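Local coordinates for FdhC (Acinetobacter nosocomialis, PDB 5KTC), which acts as a sugar N-acyltransferase of the GNAT superfamily, probably passing a 3-hydroxybutanoyl group from coenzyme A to the amino group of a dTDP-linked 3-amino-3,6-dideoxy-D-galactose, at residues Val109-Leu114 / Tyr174-Leu178; Arg70-Ser75 / Glu101-Lys105; Val2-Leu6 / Glu63-Ile67. All coordinates share one frame. Where two conformers were deposited one is given. Numbering follows the deposited sequence.

Overall arrangement
From the N terminus, contact 3 comes first: the extended strip 2-6 meets strand 63-70, closing a loop of 56 residues that holds strand 11-15 and two helices. Contact 2 opens where strand 63-70 ends; it joins the turn 70-75 to the loop 101-105 and spans strands 75-86 and 91-99. Contact 1 begins a few residues later, on helix 107-122, and closes on the short helix 175-178 after the rest of the sheet has been laid down. The three follow in series, neither nested nor crossed. Contacts 1 and 2 both touch coenzyme A, at the adenine and at the phosphates respectively, while Leu-114 O of contact 1 packs on Leu-6 CD2 of contact 3 at 3.8 Å.

Contact 1. Residues Val109-Leu114 / Tyr174-Leu178; sequences VESALL and YARFL. With COA (coenzyme A), chain D.
The adenine end of the coenzyme A pocket of this GNAT fold is built here, where helix 107-122, the helix that follows the fourth sheet strand, meets the C-terminal segment. Residues 109-114 are regular alpha helix. Tyr-174 has just left the preceding helix, and 175-178 form a weakly bonded helical turn, with Phe-177 N to Tyr-174 O at 3.0 Å and Leu-178 N to Ala-175 O at 3.1 Å. The backbones come closest at Glu-110 and Phe-177, CA to CA 5.9 Å. No hydrogen bond crosses, and the side chains meet mainly through apolar contacts. Val-109 CG1 sits over the face of the Phe-177 ring, 3.6 Å from its centroid, a CH-pi contact. Leu-113 (mt) puts CD1 3.8 Å from Tyr-174 CB, while its CB meets Leu-178 CD2 at 3.8 Å. The carboxylate of Glu-110 turns to Thr-11 and Thr-10. Toward the cofactor, Val-109 CG2 lies 3.5 Å from C4A and Phe-177 CZ 3.8 Å from C2A, and N6A donates to Tyr-174 OH at 2.7 Å.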
loop_
_atom_site.group_PDB
_atom_site.type_symbol
_atom_site.label_atom_id
_atom_site.label_comp_id
_atom_site.label_asym_id
_atom_site.label_seq_id
_atom_site.Cartn_x
_atom_site.Cartn_y
_atom_site.Cartn_z
ATOM N N VAL A 109 2.052 4.541 -7.926
ATOM C CA VAL A 109 2.958 5.536 -7.315
ATOM C C VAL A 109 2.275 6.260 -6.166
ATOM O O VAL A 109 2.861 6.435 -5.072
ATOM C CB VAL A 109 3.491 6.572 -8.348
ATOM C CG1 VAL A 109 4.416 7.547 -7.695
ATOM C CG2 VAL A 109 4.157 5.889 -9.506
ATOM N N GLU A 110 1.053 6.718 -6.386
ATOM C CA GLU A 110 0.400 7.511 -5.348
ATOM C C GLU A 110 0.152 6.695 -4.043
ATOM O O GLU A 110 0.360 7.157 -2.917
ATOM C CB GLU A 110 -0.971 8.002 -5.868
ATOM C CG GLU A 110 -0.861 9.008 -7.027
ATOM C CD GLU A 110 -2.181 9.572 -7.503
ATOM O OE1 GLU A 110 -3.227 9.440 -6.853
ATOM O OE2 GLU A 110 -2.135 10.240 -8.528
ATOM N N SER A 111 -0.340 5.487 -4.263
ATOM C CA SER A 111 -0.697 4.584 -3.118
ATOM C C SER A 111 0.549 4.178 -2.344
ATOM O O SER A 111 0.546 4.231 -1.098
ATOM C CB SER A 111 -1.522 3.392 -3.592
ATOM O OG SER A 111 -0.875 2.575 -4.517
ATOM N N ALA A 112 1.656 3.886 -3.043
ATOM C CA ALA A 112 2.892 3.587 -2.338
ATOM C C ALA A 112 3.347 4.798 -1.442
ATOM O O ALA A 112 3.691 4.653 -0.239
ATOM C CB ALA A 112 4.018 3.150 -3.326
ATOM N N LEU A 113 3.258 6.003 -2.018
ATOM C CA LEU A 113 3.661 7.169 -1.310
ATOM C C LEU A 113 2.786 7.408 -0.098
ATOM O O LEU A 113 3.269 7.840 0.933
ATOM C CB LEU A 113 3.672 8.422 -2.230
ATOM C CG LEU A 113 4.689 8.320 -3.350
ATOM C CD1 LEU A 113 4.385 9.395 -4.425
ATOM C CD2 LEU A 113 6.118 8.428 -2.765
ATOM N N LEU A 114 1.500 7.118 -0.205
ATOM C CA LEU A 114 0.608 7.380 0.862
ATOM C C LEU A 114 0.858 6.356 1.931
ATOM O O LEU A 114 0.742 6.664 3.120
ATOM C CB LEU A 114 -0.826 7.345 0.381
ATOM C CG LEU A 114 -1.295 8.541 -0.481
ATOM C CD1 LEU A 114 -2.705 8.272 -1.009
ATOM C CD2 LEU A 114 -1.210 9.860 0.278
ATOM N N TYR A 174 8.840 13.483 -5.531
ATOM C CA TYR A 174 7.546 12.908 -5.934
ATOM C C TYR A 174 6.336 13.790 -5.529
ATOM O O TYR A 174 5.179 13.316 -5.558
ATOM C CB TYR A 174 7.370 11.517 -5.324
ATOM C CG TYR A 174 8.227 10.443 -5.908
ATOM C CD1 TYR A 174 9.574 10.293 -5.559
ATOM C CD2 TYR A 174 7.702 9.608 -6.860
ATOM C CE1 TYR A 174 10.370 9.271 -6.127
ATOM C CE2 TYR A 174 8.471 8.597 -7.434
ATOM C CZ TYR A 174 9.804 8.430 -7.057
ATOM O OH TYR A 174 10.465 7.406 -7.661
ATOM N N ALA A 175 6.579 15.064 -5.221
ATOM C CA ALA A 175 5.497 15.984 -4.839
ATOM C C ALA A 175 4.387 16.062 -5.880
ATOM O O ALA A 175 3.236 16.233 -5.496
ATOM C CB ALA A 175 6.028 17.394 -4.542
ATOM N N ARG A 176 4.730 15.979 -7.169
ATOM C CA ARG A 176 3.738 16.077 -8.249
ATOM C C ARG A 176 2.652 14.959 -8.180
ATOM O O ARG A 176 1.579 15.078 -8.791
ATOM C CB ARG A 176 4.384 16.069 -9.643
ATOM C CG ARG A 176 5.047 14.790 -10.053
ATOM C CD ARG A 176 5.748 15.012 -11.336
ATOM N NE ARG A 176 6.518 13.889 -11.737
ATOM C CZ ARG A 176 6.129 12.914 -12.536
ATOM N NH1 ARG A 176 4.900 12.887 -13.062
ATOM N NH2 ARG A 176 6.996 11.945 -12.794
ATOM N N PHE A 177 2.984 13.834 -7.556
ATOM C CA PHE A 177 2.033 12.738 -7.431
ATOM C C PHE A 177 1.079 12.903 -6.240
ATOM O O PHE A 177 0.036 12.256 -6.177
ATOM C CB PHE A 177 2.796 11.417 -7.292
ATOM C CG PHE A 177 3.506 10.983 -8.529
ATOM C CD1 PHE A 177 2.822 10.319 -9.530
ATOM C CD2 PHE A 177 4.858 11.191 -8.647
ATOM C CE1 PHE A 177 3.448 9.883 -10.670
ATOM C CE2 PHE A 177 5.510 10.751 -9.776
ATOM C CZ PHE A 177 4.808 10.101 -10.790
ATOM N N LEU A 178 1.451 13.739 -5.284
ATOM C CA LEU A 178 0.750 13.842 -4.049
ATOM C C LEU A 178 -0.258 14.971 -4.010
ATOM O O LEU A 178 -1.183 14.949 -3.185
ATOM C CB LEU A 178 1.744 13.990 -2.944
ATOM C CG LEU A 178 2.542 12.717 -2.634
ATOM C CD1 LEU A 178 3.777 13.078 -1.804
ATOM C CD2 LEU A 178 1.734 11.724 -1.830
HETATM N N1A COA D . 8.382 7.367 -10.964
HETATM C C2A COA D . 7.569 7.739 -11.980
HETATM N N3A COA D . 6.704 6.902 -12.557
HETATM C C4A COA D . 6.571 5.684 -12.054
HETATM C C5A COA D . 7.399 5.225 -10.910
HETATM C C6A COA D . 8.353 6.166 -10.374
HETATM N N6A COA D . 9.150 5.847 -9.357
HETATM N N7A COA D . 7.045 3.977 -10.640
HETATM C C8A COA D . 6.088 3.639 -11.529
HETATM N N9A COA D . 5.818 4.665 -12.380
HETATM C C1B COA D . 4.813 4.685 -13.466
HETATM C C2B COA D . 4.888 3.373 -14.256
HETATM O O2B COA D . 5.869 3.401 -15.306
HETATM C C3B COA D . 3.483 3.212 -14.726
HETATM O O3B COA D . 3.298 4.102 -15.832
HETATM P P3B COA D . 3.171 3.520 -17.325
HETATM O O7A COA D . 1.648 3.485 -17.502
HETATM O O8A COA D . 3.872 4.694 -17.948
HETATM O O9A COA D . 3.856 2.177 -17.355
HETATM C C4B COA D . 2.669 3.736 -13.563
HETATM O O4B COA D . 3.492 4.713 -12.905
HETATM C C5B COA D . 2.142 2.641 -12.657
HETATM O O5B COA D . 3.211 1.871 -12.153
HETATM P P1A COA D . 3.264 0.318 -12.443
HETATM O O1A COA D . 4.620 -0.186 -11.997
HETATM O O2A COA D . 2.654 -0.099 -13.753
HETATM O O3A COA D . 2.312 -0.366 -11.327
HETATM P P2A COA D . 0.937 -1.089 -11.421
HETATM O O4A COA D . -0.184 -0.211 -11.907
HETATM O O5A COA D . 1.055 -2.435 -12.114
HETATM O O6A COA D . 0.605 -1.367 -9.884
HETATM C CBP COA D . 0.577 -3.339 -8.452
HETATM C CCP COA D . 1.432 -2.283 -9.174
HETATM C CDP COA D . 1.535 -4.288 -7.778
HETATM C CEP COA D . -0.319 -2.679 -7.408
HETATM C CAP COA D . -0.302 -4.072 -9.495
HETATM O OAP COA D . 0.594 -4.417 -10.602
HETATM C C9P COA D . -1.024 -5.244 -8.965
HETATM O O9P COA D . -2.107 -5.224 -8.340
HETATM N N8P COA D . -0.393 -6.413 -9.200
HETATM C C7P COA D . -0.944 -7.631 -8.739
HETATM C C6P COA D . -0.911 -7.858 -7.248
HETATM C C5P COA D . 0.519 -7.922 -6.778
HETATM O O5P COA D . 1.313 -8.678 -7.365
HETATM N N4P COA D . 0.848 -7.129 -5.778
HETATM C C3P COA D . 2.233 -6.995 -5.315
HETATM C C2P COA D . 2.685 -8.194 -4.459
HETATM S S1P COA D . 4.489 -8.065 -4.168
#

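Contact 2. Residues Arg70-Ser75 / Glu101-Lys105; sequences RSDDQS and EHKTK. With COA (coenzyme A), chain D.
Arg-70 ends a strand and starts the turn of a beta hairpin, with its N bonded to Ser-75 O at 2.9 Å. Its side chain (chi1 p) reaches the loop 101-105: NH1 donates to His-102 O at 2.8 Å, and the guanidinium lies flat on the His-102 imidazole, centres 4.4 Å apart and planes at 20°. Thr-104 CG2 covers the other guanidinium face, 3.8 Å from Arg-70 CZ, and the CA atoms of Arg-70 and Thr-104 are 6.6 Å apart. Asp-72 then holds the arginine in a two-pronged salt bridge, Arg-70 NE to OD1 at 2.9 Å and NH2 to OD2 at 2.8 Å. Asp-73 OD2 accepts from His-102 NE2 at 2.9 Å, while its OD1 takes Ser-75 OG at 2.8 Å. Gln-74, with positive phi (52°), and Ser-75 together face Arg-70, a G1 beta bulge. Loop 101-105 occupies the place of the pyrophosphate loop of GNAT enzymes: Lys-103 NZ donates to coenzyme A O4A on a diphosphate phosphorus, and Lys-105 NZ to O7A of the 3'-phosphate, each at 2.7 Å. The contact lies at the surface and joins the turn between strands 63-70 and 75-86 to the link from strand 91-99 to helix 107-122, with Thr-104 hydrogen-bonded to Thr-10 just before strand 11-15.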
loop_
_atom_site.group_PDB
_atom_site.type_symbol
_atom_site.label_atom_id
_atom_site.label_comp_id
_atom_site.label_asym_id
_atom_site.label_seq_id
_atom_site.Cartn_x
_atom_site.Cartn_y
_atom_site.Cartn_z
ATOM N N ARG A 70 -10.377 5.678 -6.700
ATOM C CA ARG A 70 -10.126 6.764 -7.642
ATOM C C ARG A 70 -11.021 7.980 -7.324
ATOM O O ARG A 70 -12.239 7.868 -7.074
ATOM C CB ARG A 70 -10.091 6.315 -9.079
ATOM C CG ARG A 70 -11.353 5.905 -9.700
ATOM C CD ARG A 70 -11.104 5.388 -11.084
ATOM N NE ARG A 70 -10.883 6.521 -11.993
ATOM C CZ ARG A 70 -10.296 6.443 -13.172
ATOM N NH1 ARG A 70 -9.757 5.306 -13.590
ATOM N NH2 ARG A 70 -10.183 7.549 -13.914
ATOM N N SER A 71 -10.348 9.127 -7.220
ATOM C CA SER A 71 -10.940 10.380 -6.824
ATOM C C SER A 71 -12.004 10.935 -7.761
ATOM O O SER A 71 -12.866 11.632 -7.293
ATOM C CB SER A 71 -9.858 11.465 -6.781
ATOM O OG SER A 71 -8.892 11.086 -5.825
ATOM N N ASP A 72 -11.876 10.701 -9.054
ATOM C CA ASP A 72 -12.733 11.364 -10.056
ATOM C C ASP A 72 -14.183 10.835 -9.991
ATOM O O ASP A 72 -15.125 11.629 -10.141
ATOM C CB ASP A 72 -12.109 11.313 -11.453
ATOM C CG ASP A 72 -12.008 9.938 -12.007
ATOM O OD1 ASP A 72 -12.305 8.945 -11.280
ATOM O OD2 ASP A 72 -11.571 9.813 -13.168
ATOM N N ASP A 73 -14.347 9.527 -9.709
ATOM C CA ASP A 73 -15.674 8.908 -9.567
ATOM C C ASP A 73 -15.936 8.161 -8.264
ATOM O O ASP A 73 -16.975 7.525 -8.095
ATOM C CB ASP A 73 -15.906 7.971 -10.743
ATOM C CG ASP A 73 -14.989 6.786 -10.744
ATOM O OD1 ASP A 73 -14.187 6.642 -9.821
ATOM O OD2 ASP A 73 -15.094 5.988 -11.659
ATOM N N GLN A 74 -15.021 8.268 -7.325
ATOM C CA GLN A 74 -15.185 7.633 -6.024
ATOM C C GLN A 74 -15.522 6.122 -6.150
ATOM O O GLN A 74 -16.413 5.601 -5.455
ATOM C CB GLN A 74 -16.198 8.415 -5.140
ATOM C CG GLN A 74 -15.799 9.876 -4.921
ATOM C CD GLN A 74 -16.427 10.768 -5.979
ATOM O OE1 GLN A 74 -17.641 10.738 -6.150
ATOM N NE2 GLN A 74 -15.631 11.500 -6.739
ATOM N N SER A 75 -14.783 5.443 -7.013
ATOM C CA SER A 75 -14.951 4.039 -7.237
ATOM C C SER A 75 -13.700 3.303 -6.724
ATOM O O SER A 75 -12.583 3.834 -6.853
ATOM C CB SER A 75 -15.218 3.763 -8.722
ATOM O OG SER A 75 -14.074 3.854 -9.537
ATOM N N GLU A 101 -8.086 -3.164 -13.020
ATOM C CA GLU A 101 -8.148 -2.459 -14.321
ATOM C C GLU A 101 -8.607 -1.021 -14.311
ATOM O O GLU A 101 -8.208 -0.262 -15.167
ATOM C CB GLU A 101 -9.132 -3.193 -15.254
ATOM C CG GLU A 101 -8.505 -3.796 -16.488
ATOM C CD GLU A 101 -9.536 -4.545 -17.343
ATOM O OE1 GLU A 101 -10.696 -4.722 -16.869
ATOM O OE2 GLU A 101 -9.196 -4.950 -18.484
ATOM N N HIS A 102 -9.446 -0.663 -13.355
ATOM C CA HIS A 102 -10.062 0.696 -13.308
ATOM C C HIS A 102 -9.171 1.675 -12.577
ATOM O O HIS A 102 -9.526 2.808 -12.412
ATOM C CB HIS A 102 -11.491 0.681 -12.699
ATOM C CG HIS A 102 -12.286 1.962 -12.893
ATOM N ND1 HIS A 102 -12.351 2.657 -14.086
ATOM C CD2 HIS A 102 -13.094 2.631 -12.035
ATOM C CE1 HIS A 102 -13.107 3.726 -13.937
ATOM N NE2 HIS A 102 -13.573 3.735 -12.701
ATOM N N LYS A 103 -7.970 1.251 -12.197
ATOM C CA LYS A 103 -7.028 2.093 -11.526
ATOM C C LYS A 103 -6.690 3.312 -12.398
ATOM O O LYS A 103 -6.688 3.224 -13.626
ATOM C CB LYS A 103 -5.706 1.300 -11.222
ATOM C CG LYS A 103 -4.911 0.916 -12.491
ATOM C CD LYS A 103 -3.708 0.041 -12.256
ATOM C CE LYS A 103 -3.043 -0.354 -13.586
ATOM N NZ LYS A 103 -2.044 -1.443 -13.405
ATOM N N THR A 104 -6.369 4.410 -11.767
ATOM C CA THR A 104 -5.772 5.507 -12.485
ATOM C C THR A 104 -4.346 5.130 -12.857
ATOM O O THR A 104 -3.760 4.190 -12.280
ATOM C CB THR A 104 -5.715 6.788 -11.665
ATOM O OG1 THR A 104 -5.091 6.493 -10.437
ATOM C CG2 THR A 104 -7.096 7.331 -11.357
ATOM N N LYS A 105 -3.806 5.846 -13.840
ATOM C CA LYS A 105 -2.521 5.469 -14.468
ATOM C C LYS A 105 -1.378 5.337 -13.440
ATOM O O LYS A 105 -0.612 4.365 -13.486
ATOM C CB LYS A 105 -2.105 6.507 -15.487
ATOM C CG LYS A 105 -0.952 6.060 -16.352
ATOM C CD LYS A 105 -0.820 7.024 -17.530
ATOM C CE LYS A 105 0.411 6.715 -18.380
ATOM N NZ LYS A 105 0.381 5.364 -19.021
HETATM N N1A COA D . 8.382 7.367 -10.964
HETATM C C2A COA D . 7.569 7.739 -11.980
HETATM N N3A COA D . 6.704 6.902 -12.557
HETATM C C4A COA D . 6.571 5.684 -12.054
HETATM C C5A COA D . 7.399 5.225 -10.910
HETATM C C6A COA D . 8.353 6.166 -10.374
HETATM N N6A COA D . 9.150 5.847 -9.357
HETATM N N7A COA D . 7.045 3.977 -10.640
HETATM C C8A COA D . 6.088 3.639 -11.529
HETATM N N9A COA D . 5.818 4.665 -12.380
HETATM C C1B COA D . 4.813 4.685 -13.466
HETATM C C2B COA D . 4.888 3.373 -14.256
HETATM O O2B COA D . 5.869 3.401 -15.306
HETATM C C3B COA D . 3.483 3.212 -14.726
HETATM O O3B COA D . 3.298 4.102 -15.832
HETATM P P3B COA D . 3.171 3.520 -17.325
HETATM O O7A COA D . 1.648 3.485 -17.502
HETATM O O8A COA D . 3.872 4.694 -17.948
HETATM O O9A COA D . 3.856 2.177 -17.355
HETATM C C4B COA D . 2.669 3.736 -13.563
HETATM O O4B COA D . 3.492 4.713 -12.905
HETATM C C5B COA D . 2.142 2.641 -12.657
HETATM O O5B COA D . 3.211 1.871 -12.153
HETATM P P1A COA D . 3.264 0.318 -12.443
HETATM O O1A COA D . 4.620 -0.186 -11.997
HETATM O O2A COA D . 2.654 -0.099 -13.753
HETATM O O3A COA D . 2.312 -0.366 -11.327
HETATM P P2A COA D . 0.937 -1.089 -11.421
HETATM O O4A COA D . -0.184 -0.211 -11.907
HETATM O O5A COA D . 1.055 -2.435 -12.114
HETATM O O6A COA D . 0.605 -1.367 -9.884
HETATM C CBP COA D . 0.577 -3.339 -8.452
HETATM C CCP COA D . 1.432 -2.283 -9.174
HETATM C CDP COA D . 1.535 -4.288 -7.778
HETATM C CEP COA D . -0.319 -2.679 -7.408
HETATM C CAP COA D . -0.302 -4.072 -9.495
HETATM O OAP COA D . 0.594 -4.417 -10.602
HETATM C C9P COA D . -1.024 -5.244 -8.965
HETATM O O9P COA D . -2.107 -5.224 -8.340
HETATM N N8P COA D . -0.393 -6.413 -9.200
HETATM C C7P COA D . -0.944 -7.631 -8.739
HETATM C C6P COA D . -0.911 -7.858 -7.248
HETATM C C5P COA D . 0.519 -7.922 -6.778
HETATM O O5P COA D . 1.313 -8.678 -7.365
HETATM N N4P COA D . 0.848 -7.129 -5.778
HETATM C C3P COA D . 2.233 -6.995 -5.315
HETATM C C2P COA D . 2.685 -8.194 -4.459
HETATM S S1P COA D . 4.489 -8.065 -4.168
#

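Contact 3. Residues Val2-Leu6 / Glu63-Ile67; sequences VNFNL and EYYFI. With MG (magnesium ion), chain E; FUH ([[(2~{R},3~{S},5~{R})-5-[5-methyl-2,4-bis(oxidanylidene)pyrimidin-1-yl]-3-oxidanyl-oxolan-2-yl]methoxy-oxidanyl-phosphoryl] [(2~{R},3~{R},4~{S},5~{R},6~{R})-6-methyl-3,5-bis(oxidanyl)-4-[[(3~{R})-3-oxidanylbutanoyl]amino]oxan-2-yl] hydrogen phosphate), chain C.
Phe-4 (chi1 m) drives its ring edge into the face of Tyr-64, centroids 4.9 Å apart and planes at 68°, with CE2 3.4 Å from Tyr-64 CD1. Its own face receives the edge of Phe-66 in a second T-shaped pair, centroids 5.1 Å apart, planes at 85°, Phe-4 CD2 to Phe-66 CZ 3.8 Å. Val-2 and Leu-6 extend the aromatic cluster at its ends: Val-2 CG2 touches Tyr-64 OH at 3.6 Å, and Leu-6 CD1 touches Phe-66 CE2 at 3.8 Å. The two backbones are extended and run the same general way, about a side-chain layer apart, with CA to CA 9.8 Å for Val-2 and Tyr-64 and 9.9 Å for Leu-6 and Phe-66. No hydrogen bond links them. Side chains of residues 63-67 of strand 63-70 alternate between the two faces of the mixed GNAT sheet: Tyr-64 and Phe-66 point toward 2-6, which places that strip over one face, where helix 107-122 also packs. Tyr-65 points to the other side and serves the sugar-nucleotide pocket, its OH donating to O15 of the bound product FUH at 2.6 Å. At the flank of residues 2-6 a magnesium ion is bound by Phe-4 O at 2.4 Å and a water at 2.3 Å, with Asn-5 also at the site; Asn-3 ND2 donates to that water at 2.6 Å.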
loop_
_atom_site.group_PDB
_atom_site.type_symbol
_atom_site.label_atom_id
_atom_site.label_comp_id
_atom_site.label_asym_id
_atom_site.label_seq_id
_atom_site.Cartn_x
_atom_site.Cartn_y
_atom_site.Cartn_z
ATOM N N VAL A 2 -6.177 6.429 16.083
ATOM C CA VAL A 2 -5.585 7.111 14.884
ATOM C C VAL A 2 -6.668 7.339 13.829
ATOM O O VAL A 2 -7.615 6.572 13.705
ATOM C CB VAL A 2 -4.405 6.308 14.254
ATOM C CG1 VAL A 2 -3.750 7.101 13.117
ATOM C CG2 VAL A 2 -3.365 5.936 15.317
ATOM N N ASN A 3 -6.547 8.425 13.100
ATOM C CA ASN A 3 -7.394 8.642 11.938
ATOM C C ASN A 3 -6.493 9.223 10.824
ATOM O O ASN A 3 -5.543 10.021 11.061
ATOM C CB ASN A 3 -8.639 9.476 12.271
ATOM C CG ASN A 3 -8.512 10.928 11.833
ATOM O OD1 ASN A 3 -7.893 11.741 12.517
ATOM N ND2 ASN A 3 -9.090 11.257 10.689
ATOM N N PHE A 4 -6.725 8.686 9.635
ATOM C CA PHE A 4 -5.905 8.937 8.492
ATOM C C PHE A 4 -6.581 9.922 7.552
ATOM O O PHE A 4 -7.815 9.914 7.381
ATOM C CB PHE A 4 -5.606 7.634 7.747
ATOM C CG PHE A 4 -4.895 6.626 8.595
ATOM C CD1 PHE A 4 -3.504 6.635 8.704
ATOM C CD2 PHE A 4 -5.611 5.693 9.336
ATOM C CE1 PHE A 4 -2.836 5.703 9.505
ATOM C CE2 PHE A 4 -4.940 4.772 10.156
ATOM C CZ PHE A 4 -3.561 4.779 10.233
ATOM N N ASN A 5 -5.775 10.703 6.886
ATOM C CA ASN A 5 -6.270 11.628 5.891
ATOM C C ASN A 5 -5.366 11.486 4.682
ATOM O O ASN A 5 -4.624 12.311 4.373
ATOM C CB ASN A 5 -6.354 13.031 6.483
ATOM C CG ASN A 5 -7.354 13.088 7.627
ATOM O OD1 ASN A 5 -8.552 13.000 7.430
ATOM N ND2 ASN A 5 -6.846 13.163 8.834
ATOM N N LEU A 6 -5.508 10.366 4.007
ATOM C CA LEU A 6 -4.641 9.988 2.931
ATOM C C LEU A 6 -5.298 10.205 1.599
ATOM O O LEU A 6 -6.220 9.473 1.150
ATOM C CB LEU A 6 -4.213 8.533 3.117
ATOM C CG LEU A 6 -3.531 8.168 4.427
ATOM C CD1 LEU A 6 -3.463 6.614 4.561
ATOM C CD2 LEU A 6 -2.144 8.782 4.453
ATOM N N GLU A 63 -2.543 -2.842 13.060
ATOM C CA GLU A 63 -2.762 -3.126 11.622
ATOM C C GLU A 63 -3.717 -2.121 11.050
ATOM O O GLU A 63 -4.725 -1.825 11.693
ATOM C CB GLU A 63 -3.352 -4.526 11.411
ATOM C CG GLU A 63 -3.286 -5.055 9.989
ATOM C CD GLU A 63 -3.452 -6.567 9.886
ATOM O OE1 GLU A 63 -4.102 -7.068 8.949
ATOM O OE2 GLU A 63 -2.838 -7.275 10.705
ATOM N N TYR A 64 -3.415 -1.610 9.845
ATOM C CA TYR A 64 -4.251 -0.686 9.129
ATOM C C TYR A 64 -4.368 -1.110 7.700
ATOM O O TYR A 64 -3.350 -1.244 7.008
ATOM C CB TYR A 64 -3.658 0.723 9.210
ATOM C CG TYR A 64 -3.538 1.195 10.624
ATOM C CD1 TYR A 64 -4.675 1.589 11.349
ATOM C CD2 TYR A 64 -2.332 1.176 11.294
ATOM C CE1 TYR A 64 -4.566 1.967 12.687
ATOM C CE2 TYR A 64 -2.230 1.585 12.639
ATOM C CZ TYR A 64 -3.360 1.964 13.328
ATOM O OH TYR A 64 -3.300 2.357 14.659
ATOM N N TYR A 65 -5.588 -1.334 7.261
ATOM C CA TYR A 65 -5.910 -1.930 5.961
ATOM C C TYR A 65 -6.845 -0.981 5.252
ATOM O O TYR A 65 -7.806 -0.530 5.873
ATOM C CB TYR A 65 -6.632 -3.231 6.209
ATOM C CG TYR A 65 -6.894 -4.164 5.094
ATOM C CD1 TYR A 65 -6.296 -4.055 3.859
ATOM C CD2 TYR A 65 -7.747 -5.240 5.303
ATOM C CE1 TYR A 65 -6.541 -4.996 2.859
ATOM C CE2 TYR A 65 -7.999 -6.188 4.314
ATOM C CZ TYR A 65 -7.393 -6.065 3.089
ATOM O OH TYR A 65 -7.646 -7.012 2.049
ATOM N N PHE A 66 -6.530 -0.632 4.008
ATOM C CA PHE A 66 -7.220 0.402 3.244
ATOM C C PHE A 66 -7.755 -0.078 1.904
ATOM O O PHE A 66 -7.142 -0.903 1.237
ATOM C CB PHE A 66 -6.285 1.596 2.954
ATOM C CG PHE A 66 -5.704 2.237 4.193
ATOM C CD1 PHE A 66 -4.579 1.731 4.767
ATOM C CD2 PHE A 66 -6.262 3.369 4.725
ATOM C CE1 PHE A 66 -4.023 2.268 5.903
ATOM C CE2 PHE A 66 -5.752 3.942 5.867
ATOM C CZ PHE A 66 -4.607 3.406 6.468
ATOM N N ILE A 67 -8.917 0.453 1.542
ATOM C CA ILE A 67 -9.379 0.432 0.164
ATOM C C ILE A 67 -8.770 1.675 -0.523
ATOM O O ILE A 67 -8.737 2.737 0.094
ATOM C CB ILE A 67 -10.905 0.513 0.043
ATOM C CG1 ILE A 67 -11.572 -0.573 0.877
ATOM C CG2 ILE A 67 -11.314 0.460 -1.408
ATOM C CD1 ILE A 67 -11.216 -2.004 0.491
HETATM MG MG MG E . -9.880 10.764 6.536
HETATM O O1 FUH C . 2.101 -6.781 -1.399
HETATM C C1 FUH C . 3.227 -7.104 -1.037
HETATM C C2 FUH C . 4.352 -6.131 -0.911
HETATM C C3 FUH C . 4.161 -4.914 -1.779
HETATM O O2 FUH C . 4.751 -5.100 -3.090
HETATM C C4 FUH C . 4.852 -3.717 -1.177
HETATM N N1 FUH C . 3.537 -8.412 -0.672
HETATM C C5 FUH C . 2.464 -9.381 -0.426
HETATM C C6 FUH C . 2.765 -10.733 -1.100
HETATM O O3 FUH C . 3.974 -11.157 -0.635
HETATM C C7 FUH C . 1.798 -11.831 -0.720
HETATM C C8 FUH C . 2.239 -13.252 -1.144
HETATM O O4 FUH C . 1.617 -11.871 0.706
HETATM C C9 FUH C . 2.302 -9.584 1.070
HETATM O O5 FUH C . 1.817 -8.402 1.723
HETATM C C10 FUH C . 1.282 -10.619 1.327
HETATM O O6 FUH C . 0.051 -10.135 0.811
HETATM P P1 FUH C . -1.321 -10.816 1.151
HETATM O O7 FUH C . -1.595 -12.003 0.304
HETATM O O8 FUH C . -2.343 -9.707 0.897
HETATM O O9 FUH C . -1.483 -11.038 2.718
HETATM P P2 FUH C . -0.985 -12.208 3.690
HETATM O O10 FUH C . -0.282 -11.554 4.829
HETATM O O11 FUH C . -0.104 -13.127 2.854
HETATM O O12 FUH C . -2.382 -12.803 4.088
HETATM C C11 FUH C . -2.524 -13.532 5.311
HETATM C C12 FUH C . -3.644 -14.526 5.135
HETATM C C13 FUH C . -3.573 -15.317 3.812
HETATM O O13 FUH C . -4.054 -16.664 3.966
HETATM C C14 FUH C . -4.567 -14.625 2.890
HETATM C C15 FUH C . -5.591 -14.130 3.882
HETATM O O14 FUH C . -4.902 -13.842 5.125
HETATM N N2 FUH C . -6.252 -12.845 3.568
HETATM C C16 FUH C . -5.544 -11.681 3.531
HETATM C C17 FUH C . -6.199 -10.471 3.298
HETATM C C18 FUH C . -5.459 -9.151 3.263
HETATM C C19 FUH C . -7.608 -10.524 3.070
HETATM O O15 FUH C . -8.264 -9.417 2.900
HETATM N N3 FUH C . -8.280 -11.683 3.112
HETATM C C20 FUH C . -7.609 -12.804 3.399
HETATM O O16 FUH C . -8.272 -13.947 3.413
HETATM O O HOH W 1 -10.400 10.149 8.721
#